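Local coordinates for protein poly-gamma-glutamate hydrolase (Bacillus phage phiNIT1, PDB 3A9L) that hydrolyses the gamma-glutamyl linkages of bacterial poly-gamma-glutamate as a zinc peptidase, at residues His96-Ser101 with Gly117-Leu122; Asn124-Lys129 with Val162-Ser167. One frame throughout, in Å; residues are numbered along the deposited sequence.

Both contacts are buried and both set helix 120-132 against the mixed sheet of the zinc peptidase, contact 1 at the first turn of the helix and contact 2 about one turn further on, at Ile126. Their strands, 98-105 and 162-167, are parallel neighbours, joined by probable hydrogen bonds from Ser101 N to Val162 O (2.9 Å) and from Val162 N to Ala99 O (3.0 Å). Contact 1, at the N-terminal end of the helix, mixes a water-bridged polar meeting with one methyl pair. Contact 2 lies under the body of the helix and is wholly apolar. It also comes nearer the metal site, Leu164 being about 10 Å from the zinc ion by side chain.

Contact 1 (His96-Ser101 with Gly117-Leu122); sequences HTDAVS and GLNTEL
Asp98 and Asn119 approach each other across a shared water, with carboxylate and amide planes turned 35° apart. From its CB, Asn119 sends CG away from the backbone N (chi1 -170°), which carries the amide toward strand 98-105. At the fork the two ends diverge. ND2 points to Asp98, where OD1 stands 3.6 Å away, too far for a direct bond. Water 1 fills the gap: it accepts from Asn119 ND2 at 3.0 Å and from Ala99 N at 3.2 Å, and donates to Asp98 OD1, also at 3.2 Å. The other end, OD1 of Asn119, turns back to its own chain and accepts from Leu122 N at 3.2 Å. The bond is nearly straight at the hydrogen (165°), but the donor stands well above the plane of the side-chain carbonyl. Asn119 is thus the N-cap of helix 120-132, and its backbone forms an inverse gamma turn just before the first helical turn, while the water links its ND2 to the backbone N-H of Ala99 on the strand. Beside this polar meeting lies one apolar pair: Val100 CG2 meets Leu122 CD2 at 3.8 Å, the two side chains crossing at about a right angle. Strand 34-42 adds Met34 against Asp98 and Leu122. Helix 190-209 closes over the polar end, where Tyr207 OH hydrogen-bonds Asp98 OD2 and Tyr206 OH makes weak bonds to Asp98 OD1 and Asn119 ND2.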
loop_
_atom_site.group_PDB
_atom_site.type_symbol
_atom_site.label_atom_id
_atom_site.label_comp_id
_atom_site.label_asym_id
_atom_site.label_seq_id
_atom_site.Cartn_x
_atom_site.Cartn_y
_atom_site.Cartn_z
ATOM N N HIS A 96 10.393 9.920 -5.231
ATOM C CA HIS A 96 11.491 9.024 -5.579
ATOM C C HIS A 96 12.351 9.585 -6.692
ATOM O O HIS A 96 11.848 10.090 -7.701
ATOM C CB HIS A 96 10.978 7.658 -6.013
ATOM C CG HIS A 96 10.198 6.958 -4.962
ATOM N ND1 HIS A 96 8.886 7.259 -4.690
ATOM C CD2 HIS A 96 10.544 5.967 -4.110
ATOM C CE1 HIS A 96 8.458 6.484 -3.709
ATOM N NE2 HIS A 96 9.451 5.704 -3.331
ATOM N N THR A 97 13.659 9.448 -6.517
ATOM C CA THR A 97 14.597 9.838 -7.564
ATOM C C THR A 97 14.362 9.125 -8.874
ATOM O O THR A 97 14.346 9.759 -9.927
ATOM C CB THR A 97 16.030 9.555 -7.148
ATOM O OG1 THR A 97 16.227 10.098 -5.841
ATOM C CG2 THR A 97 17.047 10.214 -8.156
ATOM N N ASP A 98 14.219 7.803 -8.786
ATOM C CA ASP A 98 14.167 6.944 -9.936
ATOM C C ASP A 98 12.857 6.185 -9.936
ATOM O O ASP A 98 12.221 6.044 -8.893
ATOM C CB ASP A 98 15.357 5.980 -9.930
ATOM C CG ASP A 98 16.686 6.698 -10.087
ATOM O OD1 ASP A 98 16.854 7.456 -11.066
ATOM O OD2 ASP A 98 17.577 6.527 -9.236
ATOM N N ALA A 99 12.462 5.694 -11.111
ATOM C CA ALA A 99 11.256 4.896 -11.249
ATOM C C ALA A 99 11.401 3.934 -12.407
ATOM O O ALA A 99 11.931 4.296 -13.466
ATOM C CB ALA A 99 10.023 5.800 -11.463
ATOM N N VAL A 100 10.987 2.700 -12.170
ATOM C CA VAL A 100 10.884 1.682 -13.226
ATOM C C VAL A 100 9.433 1.195 -13.348
ATOM O O VAL A 100 8.853 0.672 -12.385
ATOM C CB VAL A 100 11.843 0.506 -12.948
ATOM C CG1 VAL A 100 11.647 -0.603 -13.954
ATOM C CG2 VAL A 100 13.286 0.964 -12.996
ATOM N N SER A 101 8.840 1.327 -14.535
ATOM C CA SER A 101 7.414 0.962 -14.703
ATOM C C SER A 101 7.308 -0.361 -15.450
ATOM O O SER A 101 8.147 -0.652 -16.262
ATOM C CB SER A 101 6.660 2.029 -15.462
ATOM O OG SER A 101 7.178 2.205 -16.768
ATOM N N GLY A 117 12.019 5.020 -21.893
ATOM C CA GLY A 117 12.041 5.943 -20.782
ATOM C C GLY A 117 13.230 6.881 -20.963
ATOM O O GLY A 117 14.063 6.661 -21.850
ATOM N N LEU A 118 13.314 7.921 -20.130
ATOM C CA LEU A 118 14.402 8.917 -20.252
ATOM C C LEU A 118 15.640 8.566 -19.439
ATOM O O LEU A 118 16.706 9.134 -19.668
ATOM C CB LEU A 118 13.907 10.343 -19.906
ATOM C CG LEU A 118 12.955 10.971 -20.942
ATOM C CD1 LEU A 118 12.277 12.181 -20.359
ATOM C CD2 LEU A 118 13.661 11.279 -22.308
ATOM N N ASN A 119 15.534 7.623 -18.499
ATOM C CA ASN A 119 16.742 7.175 -17.798
ATOM C C ASN A 119 17.572 6.200 -18.652
ATOM O O ASN A 119 17.418 5.002 -18.537
ATOM C CB ASN A 119 16.407 6.567 -16.431
ATOM C CG ASN A 119 17.652 6.315 -15.588
ATOM O OD1 ASN A 119 18.774 6.314 -16.096
ATOM N ND2 ASN A 119 17.456 6.099 -14.295
ATOM N N THR A 120 18.451 6.743 -19.497
ATOM C CA THR A 120 19.083 5.981 -20.580
ATOM C C THR A 120 20.013 4.962 -20.011
ATOM O O THR A 120 20.055 3.826 -20.506
ATOM C CB THR A 120 19.960 6.851 -21.510
ATOM O OG1 THR A 120 19.293 8.080 -21.803
ATOM C CG2 THR A 120 20.241 6.107 -22.815
ATOM N N GLU A 121 20.754 5.389 -18.987
ATOM C CA GLU A 121 21.715 4.534 -18.313
ATOM C C GLU A 121 21.108 3.306 -17.658
ATOM O O GLU A 121 21.584 2.221 -17.909
ATOM C CB GLU A 121 22.527 5.300 -17.297
ATOM C CG GLU A 121 23.628 4.435 -16.703
ATOM C CD GLU A 121 24.280 5.071 -15.506
ATOM O OE1 GLU A 121 24.113 6.306 -15.312
ATOM O OE2 GLU A 121 24.961 4.320 -14.766
ATOM N N LEU A 122 20.083 3.486 -16.826
ATOM C CA LEU A 122 19.303 2.385 -16.278
ATOM C C LEU A 122 18.519 1.617 -17.348
ATOM O O LEU A 122 18.440 0.389 -17.274
ATOM C CB LEU A 122 18.356 2.871 -15.191
ATOM C CG LEU A 122 17.662 1.794 -14.322
ATOM C CD1 LEU A 122 18.680 0.835 -13.668
ATOM C CD2 LEU A 122 16.792 2.491 -13.292
HETATM O O HOH W 1 14.722 6.466 -13.185
#

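Contact 2 (Asn124-Lys129 with Val162-Ser167)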
loop_
_atom_site.group_PDB
_atom_site.type_symbol
_atom_site.label_atom_id
_atom_site.label_comp_id
_atom_site.label_asym_id
_atom_site.label_seq_id
_atom_site.Cartn_x
_atom_site.Cartn_y
_atom_site.Cartn_z
ATOM N N ASN A 124 19.524 1.134 -20.567
ATOM C CA ASN A 124 20.539 0.268 -21.174
ATOM C C ASN A 124 20.932 -0.918 -20.273
ATOM O O ASN A 124 21.125 -2.046 -20.743
ATOM C CB ASN A 124 21.797 1.053 -21.574
ATOM C CG ASN A 124 21.538 2.101 -22.672
ATOM O OD1 ASN A 124 20.549 2.024 -23.400
ATOM N ND2 ASN A 124 22.436 3.071 -22.791
ATOM N N LEU A 125 21.061 -0.645 -18.982
ATOM C CA LEU A 125 21.467 -1.670 -17.995
ATOM C C LEU A 125 20.488 -2.829 -17.882
ATOM O O LEU A 125 20.891 -3.982 -17.867
ATOM C CB LEU A 125 21.766 -1.008 -16.651
ATOM C CG LEU A 125 23.068 -0.187 -16.776
ATOM C CD1 LEU A 125 23.294 0.800 -15.619
ATOM C CD2 LEU A 125 24.270 -1.121 -16.932
ATOM N N ILE A 126 19.198 -2.504 -17.858
ATOM C CA ILE A 126 18.120 -3.501 -17.772
ATOM C C ILE A 126 18.079 -4.363 -19.038
ATOM O O ILE A 126 17.778 -5.552 -19.003
ATOM C CB ILE A 126 16.762 -2.801 -17.526
ATOM C CG1 ILE A 126 16.769 -2.211 -16.130
ATOM C CG2 ILE A 126 15.585 -3.763 -17.722
ATOM C CD1 ILE A 126 15.583 -1.292 -15.765
ATOM N N VAL A 127 18.409 -3.728 -20.149
ATOM C CA VAL A 127 18.398 -4.353 -21.442
ATOM C C VAL A 127 19.510 -5.378 -21.381
ATOM O O VAL A 127 19.297 -6.545 -21.605
ATOM C CB VAL A 127 18.592 -3.240 -22.513
ATOM C CG1 VAL A 127 19.532 -3.646 -23.654
ATOM C CG2 VAL A 127 17.209 -2.747 -23.005
ATOM N N SER A 128 20.666 -4.911 -20.934
ATOM C CA SER A 128 21.864 -5.707 -20.910
ATOM C C SER A 128 21.788 -6.868 -19.920
ATOM O O SER A 128 22.275 -7.959 -20.235
ATOM C CB SER A 128 23.069 -4.817 -20.697
ATOM O OG SER A 128 24.248 -5.573 -20.594
ATOM N N LYS A 129 21.143 -6.671 -18.764
ATOM C CA LYS A 129 20.940 -7.785 -17.807
ATOM C C LYS A 129 19.953 -8.821 -18.320
ATOM O O LYS A 129 20.192 -10.036 -18.214
ATOM C CB LYS A 129 20.476 -7.302 -16.425
ATOM C CG LYS A 129 21.464 -6.471 -15.586
ATOM C CD LYS A 129 22.898 -6.950 -15.713
ATOM C CE LYS A 129 23.758 -6.521 -14.526
ATOM N NZ LYS A 129 25.150 -6.873 -14.847
ATOM N N VAL A 162 12.285 4.545 -16.432
ATOM C CA VAL A 162 12.568 3.448 -17.372
ATOM C C VAL A 162 11.307 2.626 -17.509
ATOM O O VAL A 162 10.811 2.055 -16.535
ATOM C CB VAL A 162 13.686 2.493 -16.876
ATOM C CG1 VAL A 162 13.737 1.205 -17.708
ATOM C CG2 VAL A 162 15.038 3.179 -16.855
ATOM N N GLN A 163 10.817 2.526 -18.728
ATOM C CA GLN A 163 9.612 1.796 -18.988
ATOM C C GLN A 163 9.926 0.410 -19.600
ATOM O O GLN A 163 10.676 0.311 -20.596
ATOM C CB GLN A 163 8.715 2.610 -19.945
ATOM C CG GLN A 163 7.435 1.871 -20.258
ATOM C CD GLN A 163 6.544 2.596 -21.249
ATOM O OE1 GLN A 163 5.564 3.188 -20.856
ATOM N NE2 GLN A 163 6.877 2.519 -22.553
ATOM N N LEU A 164 9.344 -0.650 -19.037
ATOM C CA LEU A 164 9.421 -1.958 -19.684
ATOM C C LEU A 164 8.078 -2.357 -20.264
ATOM O O LEU A 164 7.081 -2.336 -19.587
ATOM C CB LEU A 164 9.908 -3.072 -18.735
ATOM C CG LEU A 164 11.357 -3.056 -18.214
ATOM C CD1 LEU A 164 11.592 -1.916 -17.243
ATOM C CD2 LEU A 164 11.690 -4.392 -17.529
ATOM N N GLU A 165 8.054 -2.736 -21.528
ATOM C CA GLU A 165 6.791 -3.172 -22.123
ATOM C C GLU A 165 6.989 -4.628 -22.510
ATOM O O GLU A 165 7.767 -4.925 -23.427
ATOM C CB GLU A 165 6.437 -2.270 -23.314
ATOM C CG GLU A 165 5.847 -0.861 -22.931
ATOM C CD GLU A 165 4.325 -0.788 -22.962
ATOM O OE1 GLU A 165 3.677 -1.789 -23.257
ATOM O OE2 GLU A 165 3.761 0.274 -22.661
ATOM N N ILE A 166 6.313 -5.530 -21.776
ATOM C CA ILE A 166 6.557 -6.948 -21.877
ATOM C C ILE A 166 5.440 -7.643 -22.662
ATOM O O ILE A 166 4.261 -7.503 -22.341
ATOM C CB ILE A 166 6.705 -7.568 -20.455
ATOM C CG1 ILE A 166 7.478 -6.599 -19.534
ATOM C CG2 ILE A 166 7.415 -8.904 -20.521
ATOM C CD1 ILE A 166 7.658 -7.167 -18.150
ATOM N N SER A 167 5.828 -8.392 -23.682
ATOM C CA SER A 167 4.869 -9.017 -24.602
ATOM C C SER A 167 4.051 -10.082 -23.876
ATOM O O SER A 167 4.514 -10.661 -22.890
ATOM C CB SER A 167 5.591 -9.657 -25.786
ATOM O OG SER A 167 6.262 -10.833 -25.361
#
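Ile126 lies against the first half of strand 162-167 and touches it with both ends of its branched side chain, one on Val162 and the other on Leu164. All the touching across this contact is between methyl groups, with no hydrogen bond from helix to strand. The delta branch makes the closer approach: Ile126 CD1 meets Val162 CG1 at 3.7 Å, the two side chains reaching toward each other tip to tip. The extended outer chain of Ile126 (chi2 171°) carries CD1 out to this meeting. The gamma branch works separately, Ile126 CG2 resting against Leu164 CD2 at 4.0 Å, with these side chains passing at a slant. Val162 and Leu164, two apart on the strand, direct their CB atoms to the helix, whereas Gln163 between them points its CB away. The polar bonds lie within the helix or lead to other elements. Within the helix Ser128 N donates to Asn124 O (2.9 Å) and Lys129 N to Leu125 O (2.8 Å), while Lys129 NZ forms a salt bridge to Glu205 on helix 190-209. At the far end of the strand Ser167 is the N-cap of helix 168-173, its OG bonded to Gln170 N. In the open alpha/beta fold, helix 120-132 sits on one face of the mixed sheet, with Ile199 of helix 190-209 also touching Ile126; strand 162-167 runs between strand 98-105, parallel to it, and antiparallel strand 113-116, whose Val115 packs on Val127 and Val162.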